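Local coordinates for putative phosphosugar isomerase (Silicibacter pomeroyi DSS-3, PDB 3FJ1), which is of unproven function but probably binds phosphosugars through its two SIS domains and may act as an isomerase or aminotransferase, at residues Y60-L71 / A160-A171; A201-G212 / I250-F260. All blocks are in the same frame, centred on the assembly; numbering follows the deposited sequence. Where two conformers were deposited one is given.

The chain holds two SIS domains, each with a five-stranded parallel sheet, and the contacts sample one domain apiece, on opposite sides of the chain's centre, with centres 31 Å apart. Interaction 1 (60-71 with 160-171) joins two helices by apolar packing, with no hydrogen bond between them, and lies next to the second subunit. Interaction 2 (201-212 with 250-260) lies within the sheet of the other domain: neighbouring strands share backbone hydrogen bonds, and the loops leading into them add two hydrogen bonds from Arg205 to main-chain carbonyls nearer the surface. Both are mainly buried. Helix 308-326 touches both contacts, although their nearest atoms stay about 8 Å apart.

Interaction 1 of 2, residues Y60-L71 / A160-A171; sequences YLSYAAELLLGL and AVAGLMLLADWA
The segments Tyr60-Leu71 and Ala160-Ala171 touch as two nearly parallel helices, their axes 10.1 Å apart and inclined at 12°, in the SIS domain whose parallel sheet contains strand 45-49. Leu61 stands level with Gly163, Ala65 with Leu167 and Leu69 with Ala171, so the helices keep step for more than two turns. No hydrogen bond crosses between them. Leu167 is a knob in a hole formed by Ala64, Ala65, Leu68 and Leu69. Its CD1 presses on Ala64 CB at 3.5 Å, its CD2 turns toward Leu69, and its CB meets Leu68 CD1.

One turn earlier, Leu61 lies across the bare backbone of Gly163: its CD1 is 3.8 Å from Gly163 CA, and its CD2 lies against the following peptide, near Leu164 N. Leu164 sends CD2 to Ala64 CB and CD1 to the Tyr60 ring, crossing that side chain at about a right angle. With CG anti to the backbone N (chi1 -165°), Tyr60 reaches across toward Leu164, while its OH hydrogen-bonds to Leu306 O beyond the pair. Helix 8-41 also packs on Trp170 through Leu38, and Leu71 touches Arg89 of the second subunit.

Helix 53-69 gives way at Gly70, which takes positive phi, and the chain turns to bring Leu71 back against Trp170, 3.3 Å from Leu71 CD1 to Trp170 CH2. Leu69 forks at its tip: CD2 rests on Ala171 CB, while CD1 makes a CH-pi contact over one face of the indole, 3.8 Å from the centroid of the Trp170 six-membered ring.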
loop_
_atom_site.group_PDB
_atom_site.type_symbol
_atom_site.label_atom_id
_atom_site.label_comp_id
_atom_site.label_asym_id
_atom_site.label_seq_id
_atom_site.Cartn_x
_atom_site.Cartn_y
_atom_site.Cartn_z
ATOM N N TYR A 60 -3.109 10.206 -1.850
ATOM C CA TYR A 60 -3.000 11.666 -1.850
ATOM C C TYR A 60 -4.137 12.302 -1.015
ATOM O O TYR A 60 -3.886 13.064 -0.081
ATOM C CB TYR A 60 -3.009 12.136 -3.306
ATOM C CG TYR A 60 -2.561 13.546 -3.606
ATOM C CD1 TYR A 60 -2.711 14.583 -2.707
ATOM C CD2 TYR A 60 -2.093 13.865 -4.881
ATOM C CE1 TYR A 60 -2.351 15.892 -3.043
ATOM C CE2 TYR A 60 -1.754 15.158 -5.212
ATOM C CZ TYR A 60 -1.874 16.157 -4.301
ATOM O OH TYR A 60 -1.522 17.417 -4.664
ATOM N N LEU A 61 -5.373 11.908 -1.301
ATOM C CA LEU A 61 -6.516 12.438 -0.599
ATOM C C LEU A 61 -6.606 12.007 0.875
ATOM O O LEU A 61 -7.180 12.755 1.662
ATOM C CB LEU A 61 -7.794 12.108 -1.347
ATOM C CG LEU A 61 -7.906 12.697 -2.775
ATOM C CD1 LEU A 61 -9.244 12.217 -3.414
ATOM C CD2 LEU A 61 -7.765 14.224 -2.787
ATOM N N SER A 62 -6.006 10.867 1.232
ATOM C CA SER A 62 -5.971 10.422 2.619
ATOM C C SER A 62 -5.084 11.366 3.426
ATOM O O SER A 62 -5.479 11.830 4.494
ATOM C CB SER A 62 -5.493 8.977 2.729
ATOM O OG SER A 62 -6.358 8.140 2.003
ATOM N N TYR A 63 -3.896 11.683 2.915
ATOM C CA TYR A 63 -3.052 12.689 3.581
ATOM C C TYR A 63 -3.779 14.026 3.699
ATOM O O TYR A 63 -3.776 14.651 4.771
ATOM C CB TYR A 63 -1.732 12.906 2.843
ATOM C CG TYR A 63 -0.713 11.881 3.219
ATOM C CD1 TYR A 63 -0.029 11.978 4.427
ATOM C CD2 TYR A 63 -0.468 10.783 2.395
ATOM C CE1 TYR A 63 0.897 11.010 4.813
ATOM C CE2 TYR A 63 0.492 9.814 2.750
ATOM C CZ TYR A 63 1.148 9.927 3.970
ATOM O OH TYR A 63 2.054 8.938 4.323
ATOM N N ALA A 64 -4.402 14.461 2.604
ATOM C CA ALA A 64 -5.110 15.739 2.568
ATOM C C ALA A 64 -6.231 15.767 3.604
ATOM O O ALA A 64 -6.384 16.727 4.320
ATOM C CB ALA A 64 -5.683 16.019 1.138
ATOM N N ALA A 65 -7.028 14.707 3.697
ATOM C CA ALA A 65 -8.140 14.702 4.682
ATOM C C ALA A 65 -7.656 14.702 6.144
ATOM O O ALA A 65 -8.233 15.336 7.038
ATOM C CB ALA A 65 -9.028 13.535 4.456
ATOM N N GLU A 66 -6.619 13.913 6.380
ATOM C CA GLU A 66 -6.017 13.810 7.698
ATOM C C GLU A 66 -5.380 15.136 8.090
ATOM O O GLU A 66 -5.621 15.607 9.184
ATOM C CB GLU A 66 -5.035 12.635 7.740
ATOM C CG GLU A 66 -5.806 11.303 7.791
ATOM C CD GLU A 66 -4.955 10.030 7.669
ATOM O OE1 GLU A 66 -3.704 10.107 7.578
ATOM O OE2 GLU A 66 -5.576 8.943 7.649
ATOM N N LEU A 67 -4.627 15.762 7.183
ATOM C CA LEU A 67 -3.970 17.062 7.487
ATOM C C LEU A 67 -4.937 18.256 7.592
ATOM O O LEU A 67 -4.754 19.140 8.436
ATOM C CB LEU A 67 -2.861 17.361 6.471
ATOM C CG LEU A 67 -1.709 16.338 6.398
ATOM C CD1 LEU A 67 -0.664 16.714 5.347
ATOM C CD2 LEU A 67 -1.047 16.120 7.745
ATOM N N LEU A 68 -5.978 18.277 6.770
ATOM C CA LEU A 68 -6.987 19.383 6.807
ATOM C C LEU A 68 -8.076 19.253 7.860
ATOM O O LEU A 68 -8.463 20.233 8.505
ATOM C CB LEU A 68 -7.723 19.493 5.487
ATOM C CG LEU A 68 -7.043 20.151 4.340
ATOM C CD1 LEU A 68 -7.954 19.899 3.106
ATOM C CD2 LEU A 68 -6.781 21.680 4.566
ATOM N N LEU A 69 -8.605 18.051 7.997
ATOM C CA LEU A 69 -9.759 17.795 8.828
ATOM C C LEU A 69 -9.519 16.896 10.028
ATOM O O LEU A 69 -10.372 16.810 10.937
ATOM C CB LEU A 69 -10.841 17.184 7.946
ATOM C CG LEU A 69 -11.394 18.083 6.837
ATOM C CD1 LEU A 69 -12.040 17.189 5.812
ATOM C CD2 LEU A 69 -12.354 19.116 7.391
ATOM N N GLY A 70 -8.359 16.234 10.056
ATOM C CA GLY A 70 -8.033 15.291 11.119
ATOM C C GLY A 70 -8.842 13.982 11.084
ATOM O O GLY A 70 -8.853 13.224 12.056
ATOM N N LEU A 71 -9.482 13.695 9.957
ATOM C CA LEU A 71 -10.296 12.499 9.850
ATOM C C LEU A 71 -9.439 11.332 9.424
ATOM O O LEU A 71 -8.693 11.442 8.462
ATOM C CB LEU A 71 -11.446 12.687 8.851
ATOM C CG LEU A 71 -12.525 13.702 9.261
ATOM C CD1 LEU A 71 -13.583 13.813 8.176
ATOM C CD2 LEU A 71 -13.172 13.330 10.601
ATOM N N ALA A 160 -7.557 14.010 -8.407
ATOM C CA ALA A 160 -6.996 14.608 -7.241
ATOM C C ALA A 160 -7.546 16.014 -7.000
ATOM O O ALA A 160 -7.907 16.340 -5.870
ATOM C CB ALA A 160 -5.436 14.584 -7.290
ATOM N N VAL A 161 -7.660 16.820 -8.058
ATOM C CA VAL A 161 -8.190 18.162 -7.926
ATOM C C VAL A 161 -9.636 18.143 -7.422
ATOM O O VAL A 161 -9.971 18.896 -6.490
ATOM C CB VAL A 161 -8.063 18.969 -9.229
ATOM C CG1 VAL A 161 -8.866 20.231 -9.146
ATOM C CG2 VAL A 161 -6.567 19.277 -9.486
ATOM N N ALA A 162 -10.461 17.270 -8.001
ATOM C CA ALA A 162 -11.851 17.097 -7.550
ATOM C C ALA A 162 -11.928 16.800 -6.051
ATOM O O ALA A 162 -12.737 17.417 -5.330
ATOM C CB ALA A 162 -12.586 16.034 -8.364
ATOM N N GLY A 163 -11.135 15.826 -5.595
ATOM C CA GLY A 163 -11.075 15.477 -4.169
ATOM C C GLY A 163 -10.578 16.630 -3.307
ATOM O O GLY A 163 -11.118 16.888 -2.225
ATOM N N LEU A 164 -9.566 17.344 -3.779
ATOM C CA LEU A 164 -9.045 18.505 -3.045
ATOM C C LEU A 164 -10.063 19.646 -2.941
ATOM O O LEU A 164 -10.141 20.295 -1.902
ATOM C CB LEU A 164 -7.697 18.998 -3.613
ATOM C CG LEU A 164 -6.481 18.079 -3.345
ATOM C CD1 LEU A 164 -5.311 18.578 -4.190
ATOM C CD2 LEU A 164 -6.080 17.887 -1.833
HETATM N N MSE A 165 -10.804 19.898 -4.021
HETATM C CA MSE A 165 -11.894 20.920 -4.052
HETATM C C MSE A 165 -12.936 20.571 -2.995
HETATM O O MSE A 165 -13.383 21.428 -2.238
HETATM C CB MSE A 165 -12.567 20.967 -5.428
HETATM C CG MSE A 165 -11.737 21.630 -6.524
HETATM SE SE MSE A 165 -12.535 21.303 -8.290
HETATM C CE MSE A 165 -14.224 22.316 -8.187
ATOM N N LEU A 166 -13.273 19.291 -2.897
ATOM C CA LEU A 166 -14.290 18.842 -1.949
ATOM C C LEU A 166 -13.797 19.075 -0.542
ATOM O O LEU A 166 -14.495 19.663 0.278
ATOM C CB LEU A 166 -14.615 17.360 -2.180
ATOM C CG LEU A 166 -15.687 16.686 -1.321
ATOM C CD1 LEU A 166 -17.060 17.373 -1.501
ATOM C CD2 LEU A 166 -15.739 15.159 -1.661
ATOM N N LEU A 167 -12.563 18.650 -0.270
ATOM C CA LEU A 167 -11.971 18.823 1.042
ATOM C C LEU A 167 -11.819 20.299 1.426
ATOM O O LEU A 167 -12.005 20.666 2.584
ATOM C CB LEU A 167 -10.614 18.123 1.108
ATOM C CG LEU A 167 -10.640 16.599 1.037
ATOM C CD1 LEU A 167 -9.218 16.028 0.968
ATOM C CD2 LEU A 167 -11.417 16.051 2.194
ATOM N N ALA A 168 -11.489 21.136 0.449
ATOM C CA ALA A 168 -11.291 22.539 0.686
ATOM C C ALA A 168 -12.643 23.222 1.000
ATOM O O ALA A 168 -12.707 24.059 1.897
ATOM C CB ALA A 168 -10.617 23.180 -0.505
ATOM N N ASP A 169 -13.704 22.843 0.295
ATOM C CA ASP A 169 -15.037 23.421 0.562
ATOM C C ASP A 169 -15.537 22.904 1.926
ATOM O O ASP A 169 -16.140 23.635 2.711
ATOM C CB ASP A 169 -16.070 23.058 -0.527
ATOM C CG ASP A 169 -15.991 23.942 -1.789
ATOM O OD1 ASP A 169 -15.300 25.008 -1.786
ATOM O OD2 ASP A 169 -16.633 23.550 -2.818
ATOM N N TRP A 170 -15.295 21.626 2.200
ATOM C CA TRP A 170 -15.716 21.014 3.465
ATOM C C TRP A 170 -14.999 21.663 4.652
ATOM O O TRP A 170 -15.646 22.003 5.658
ATOM C CB TRP A 170 -15.514 19.498 3.354
ATOM C CG TRP A 170 -15.886 18.672 4.525
ATOM C CD1 TRP A 170 -16.593 19.030 5.615
ATOM C CD2 TRP A 170 -15.629 17.278 4.643
ATOM N NE1 TRP A 170 -16.735 17.950 6.463
ATOM C CE2 TRP A 170 -16.157 16.858 5.873
ATOM C CE3 TRP A 170 -14.977 16.348 3.831
ATOM C CZ2 TRP A 170 -16.057 15.535 6.313
ATOM C CZ3 TRP A 170 -14.888 15.025 4.278
ATOM C CH2 TRP A 170 -15.409 14.653 5.504
ATOM N N ALA A 171 -13.690 21.884 4.535
ATOM C CA ALA A 171 -12.901 22.531 5.569
ATOM C C ALA A 171 -13.079 24.060 5.557
ATOM O O ALA A 171 -12.694 24.750 6.524
ATOM C CB ALA A 171 -11.381 22.167 5.398
#

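Interaction 2 of 2, residues A201-G212 / I250-F260; sequences AIGARPSLFTLG and IVEEGFPVLGF
Arg205 grips the turn before strand 257-259 with two hydrogen bonds: NE to Gly254 O at 3.1 Å and NH2 to Glu253 O at 3.2 Å. Both oxygens lie in the guanidinium plane, but NE stands above the Gly254 carbonyl plane, 42° out of it. Bends at chi2 and chi3 curl the arginine chain back over this turn, and Phe255 CE1 lies over one face of the guanidinium.

Farther in, strands 208-212 and 257-259 run parallel in the five-stranded sheet of the second SIS domain. Phe209 N donates to Pro256 O almost straight (176°), Phe209 O accepts from Leu258 N at 2.8 Å, and Leu211 repeats the pattern with Leu258 O and Phe260 N. Strand 235-239 bonds to the other edge of 208-212.

Around this backbone core, Ser207 CB sits centrally over the Phe255 ring, 3.5 Å from its centroid, while Glu253 O, from its own segment, lies over the opposite face near the rim. The Phe209 ring has Ile250 CG1 over one face, Glu253 CB at its edge and Phe255 CB 3.8 Å from Phe209 CE2. Leu211 and Val257 meet on the same side of the sheet as Phe209. Pro256 wedges its ring between Ala201 and the Arg205-Ser207 turn, and helix 308-326 covers Leu208 and Leu258 through Phe316.

Main-chain bonds set the register of the buried strands, whereas the more exposed turn at Glu253-Gly254 is fastened by the Arg205 side chain. Its two acceptors are uncharged carbonyls, so across this contact the grip is hydrogen bonding, not a salt bridge; the positive charge would probably strengthen both.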
loop_
_atom_site.group_PDB
_atom_site.type_symbol
_atom_site.label_atom_id
_atom_site.label_comp_id
_atom_site.label_asym_id
_atom_site.label_seq_id
_atom_site.Cartn_x
_atom_site.Cartn_y
_atom_site.Cartn_z
ATOM N N ALA A 201 20.407 10.607 -17.441
ATOM C CA ALA A 201 20.736 9.650 -16.363
ATOM C C ALA A 201 19.992 8.348 -16.554
ATOM O O ALA A 201 20.575 7.280 -16.389
ATOM C CB ALA A 201 20.432 10.192 -14.968
ATOM N N ILE A 202 18.699 8.452 -16.857
ATOM C CA ILE A 202 17.882 7.248 -17.087
ATOM C C ILE A 202 18.336 6.524 -18.355
ATOM O O ILE A 202 18.438 5.284 -18.374
ATOM C CB ILE A 202 16.347 7.562 -17.126
ATOM C CG1 ILE A 202 15.875 8.101 -15.785
ATOM C CG2 ILE A 202 15.562 6.296 -17.486
ATOM C CD1 ILE A 202 14.514 8.751 -15.824
ATOM N N GLY A 203 18.638 7.274 -19.415
ATOM C CA GLY A 203 19.153 6.657 -20.625
ATOM C C GLY A 203 20.420 5.859 -20.363
ATOM O O GLY A 203 20.631 4.803 -20.944
ATOM N N ALA A 204 21.283 6.370 -19.497
ATOM C CA ALA A 204 22.517 5.673 -19.116
ATOM C C ALA A 204 22.275 4.451 -18.247
ATOM O O ALA A 204 22.989 3.464 -18.378
ATOM C CB ALA A 204 23.454 6.619 -18.401
ATOM N N ARG A 205 21.282 4.533 -17.359
ATOM C CA ARG A 205 20.986 3.484 -16.365
ATOM C C ARG A 205 19.466 3.388 -16.293
ATOM O O ARG A 205 18.844 4.036 -15.465
ATOM C CB ARG A 205 21.580 3.881 -15.013
ATOM C CG ARG A 205 23.123 3.994 -14.982
ATOM C CD ARG A 205 23.822 2.641 -15.198
ATOM N NE ARG A 205 23.548 1.750 -14.082
ATOM C CZ ARG A 205 23.848 0.460 -14.012
ATOM N NH1 ARG A 205 24.437 -0.166 -15.028
ATOM N NH2 ARG A 205 23.545 -0.208 -12.908
ATOM N N PRO A 206 18.870 2.590 -17.202
ATOM C CA PRO A 206 17.429 2.623 -17.440
ATOM C C PRO A 206 16.458 1.945 -16.458
ATOM O O PRO A 206 15.714 1.064 -16.824
ATOM C CB PRO A 206 17.311 2.073 -18.879
ATOM C CG PRO A 206 18.435 1.187 -19.043
ATOM C CD PRO A 206 19.561 1.683 -18.142
ATOM N N SER A 207 16.493 2.391 -15.211
ATOM C CA SER A 207 15.500 2.041 -14.183
ATOM C C SER A 207 15.427 3.276 -13.301
ATOM O O SER A 207 16.335 4.107 -13.328
ATOM C CB SER A 207 15.914 0.845 -13.349
ATOM O OG SER A 207 15.698 -0.325 -14.073
ATOM N N LEU A 208 14.413 3.352 -12.450
ATOM C CA LEU A 208 14.238 4.565 -11.677
ATOM C C LEU A 208 13.715 4.309 -10.286
ATOM O O LEU A 208 12.801 3.525 -10.113
ATOM C CB LEU A 208 13.257 5.467 -12.413
ATOM C CG LEU A 208 12.856 6.781 -11.732
ATOM C CD1 LEU A 208 14.063 7.734 -11.706
ATOM C CD2 LEU A 208 11.636 7.399 -12.405
ATOM N N PHE A 209 14.296 4.999 -9.293
ATOM C CA PHE A 209 13.759 5.011 -7.953
ATOM C C PHE A 209 13.125 6.376 -7.675
ATOM O O PHE A 209 13.709 7.411 -7.964
ATOM C CB PHE A 209 14.825 4.699 -6.900
ATOM C CG PHE A 209 15.434 3.338 -7.054
ATOM C CD1 PHE A 209 14.674 2.213 -6.821
ATOM C CD2 PHE A 209 16.768 3.192 -7.401
ATOM C CE1 PHE A 209 15.228 0.941 -6.938
ATOM C CE2 PHE A 209 17.335 1.937 -7.538
ATOM C CZ PHE A 209 16.552 0.802 -7.304
ATOM N N THR A 210 11.878 6.365 -7.236
ATOM C CA THR A 210 11.191 7.598 -6.823
ATOM C C THR A 210 11.024 7.598 -5.299
ATOM O O THR A 210 10.864 6.541 -4.678
ATOM C CB THR A 210 9.836 7.749 -7.530
ATOM O OG1 THR A 210 9.003 6.622 -7.218
ATOM C CG2 THR A 210 10.070 7.845 -9.060
ATOM N N LEU A 211 11.108 8.788 -4.713
ATOM C CA LEU A 211 10.929 8.973 -3.291
ATOM C C LEU A 211 9.879 10.033 -3.014
ATOM O O LEU A 211 9.674 10.975 -3.785
ATOM C CB LEU A 211 12.235 9.410 -2.607
ATOM C CG LEU A 211 13.506 8.591 -2.821
ATOM C CD1 LEU A 211 14.685 9.239 -1.997
ATOM C CD2 LEU A 211 13.309 7.155 -2.442
ATOM N N GLY A 212 9.229 9.874 -1.875
ATOM C CA GLY A 212 8.283 10.845 -1.369
ATOM C C GLY A 212 8.328 10.782 0.155
ATOM O O GLY A 212 8.912 9.881 0.722
ATOM N N ILE A 250 19.641 0.726 -2.386
ATOM C CA ILE A 250 19.343 1.716 -3.410
ATOM C C ILE A 250 20.619 2.207 -4.083
ATOM O O ILE A 250 20.676 2.269 -5.293
ATOM C CB ILE A 250 18.544 2.922 -2.825
ATOM C CG1 ILE A 250 17.960 3.783 -3.940
ATOM C CG2 ILE A 250 19.397 3.775 -1.858
ATOM C CD1 ILE A 250 17.102 4.910 -3.421
ATOM N N VAL A 251 21.648 2.514 -3.293
ATOM C CA VAL A 251 22.930 2.989 -3.830
ATOM C C VAL A 251 23.658 1.948 -4.704
ATOM O O VAL A 251 24.170 2.268 -5.788
ATOM C CB VAL A 251 23.886 3.393 -2.692
ATOM C CG1 VAL A 251 25.245 3.757 -3.260
ATOM C CG2 VAL A 251 23.297 4.541 -1.855
ATOM N N GLU A 252 23.715 0.707 -4.230
ATOM C CA GLU A 252 24.382 -0.387 -4.960
ATOM C C GLU A 252 23.704 -0.706 -6.317
ATOM O O GLU A 252 24.336 -1.232 -7.237
ATOM C CB GLU A 252 24.419 -1.631 -4.043
ATOM C CG GLU A 252 25.245 -2.828 -4.538
ATOM C CD GLU A 252 25.254 -4.019 -3.563
ATOM O OE1 GLU A 252 25.127 -3.812 -2.333
ATOM O OE2 GLU A 252 25.407 -5.171 -4.029
ATOM N N GLU A 253 22.415 -0.383 -6.441
ATOM C CA GLU A 253 21.687 -0.622 -7.678
ATOM C C GLU A 253 22.208 0.236 -8.828
ATOM O O GLU A 253 22.136 -0.168 -9.983
ATOM C CB GLU A 253 20.194 -0.377 -7.473
ATOM C CG GLU A 253 19.481 -1.508 -6.784
ATOM C CD GLU A 253 19.306 -2.687 -7.715
ATOM O OE1 GLU A 253 18.464 -2.610 -8.639
ATOM O OE2 GLU A 253 20.030 -3.684 -7.533
ATOM N N GLY A 254 22.709 1.421 -8.503
ATOM C CA GLY A 254 23.261 2.326 -9.502
ATOM C C GLY A 254 22.255 2.975 -10.449
ATOM O O GLY A 254 22.612 3.316 -11.580
ATOM N N PHE A 255 21.004 3.138 -10.011
ATOM C CA PHE A 255 20.003 3.804 -10.825
ATOM C C PHE A 255 19.663 5.202 -10.281
ATOM O O PHE A 255 19.848 5.464 -9.075
ATOM C CB PHE A 255 18.747 2.954 -10.941
ATOM C CG PHE A 255 18.999 1.628 -11.601
ATOM C CD1 PHE A 255 19.389 1.574 -12.939
ATOM C CD2 PHE A 255 18.866 0.444 -10.896
ATOM C CE1 PHE A 255 19.633 0.356 -13.553
ATOM C CE2 PHE A 255 19.102 -0.781 -11.506
ATOM C CZ PHE A 255 19.504 -0.825 -12.832
ATOM N N PRO A 256 19.171 6.095 -11.169
ATOM C CA PRO A 256 18.837 7.444 -10.723
ATOM C C PRO A 256 17.696 7.449 -9.694
ATOM O O PRO A 256 16.767 6.613 -9.741
ATOM C CB PRO A 256 18.368 8.159 -12.006
ATOM C CG PRO A 256 18.805 7.322 -13.127
ATOM C CD PRO A 256 18.915 5.920 -12.610
ATOM N N VAL A 257 17.776 8.417 -8.786
ATOM C CA VAL A 257 16.799 8.571 -7.716
ATOM C C VAL A 257 16.144 9.942 -7.881
ATOM O O VAL A 257 16.826 10.941 -8.098
ATOM C CB VAL A 257 17.498 8.466 -6.349
ATOM C CG1 VAL A 257 16.506 8.661 -5.205
ATOM C CG2 VAL A 257 18.238 7.124 -6.227
ATOM N N LEU A 258 14.818 9.982 -7.807
ATOM C CA LEU A 258 14.080 11.219 -7.945
ATOM C C LEU A 258 13.265 11.474 -6.681
ATOM O O LEU A 258 12.316 10.729 -6.388
ATOM C CB LEU A 258 13.146 11.099 -9.138
ATOM C CG LEU A 258 12.565 12.361 -9.769
ATOM C CD1 LEU A 258 11.617 11.962 -10.912
ATOM C CD2 LEU A 258 11.927 13.363 -8.817
ATOM N N GLY A 259 13.617 12.519 -5.938
ATOM C CA GLY A 259 12.906 12.885 -4.726
ATOM C C GLY A 259 11.811 13.915 -4.969
ATOM O O GLY A 259 12.097 15.053 -5.346
ATOM N N PHE A 260 10.566 13.488 -4.757
ATOM C CA PHE A 260 9.384 14.341 -4.838
ATOM C C PHE A 260 9.235 15.112 -3.533
ATOM O O PHE A 260 8.832 14.549 -2.512
ATOM C CB PHE A 260 8.129 13.526 -5.158
ATOM C CG PHE A 260 8.080 13.061 -6.597
ATOM C CD1 PHE A 260 7.613 13.900 -7.567
ATOM C CD2 PHE A 260 8.513 11.796 -6.970
ATOM C CE1 PHE A 260 7.552 13.483 -8.892
ATOM C CE2 PHE A 260 8.447 11.365 -8.272
ATOM C CZ PHE A 260 7.975 12.185 -9.230
#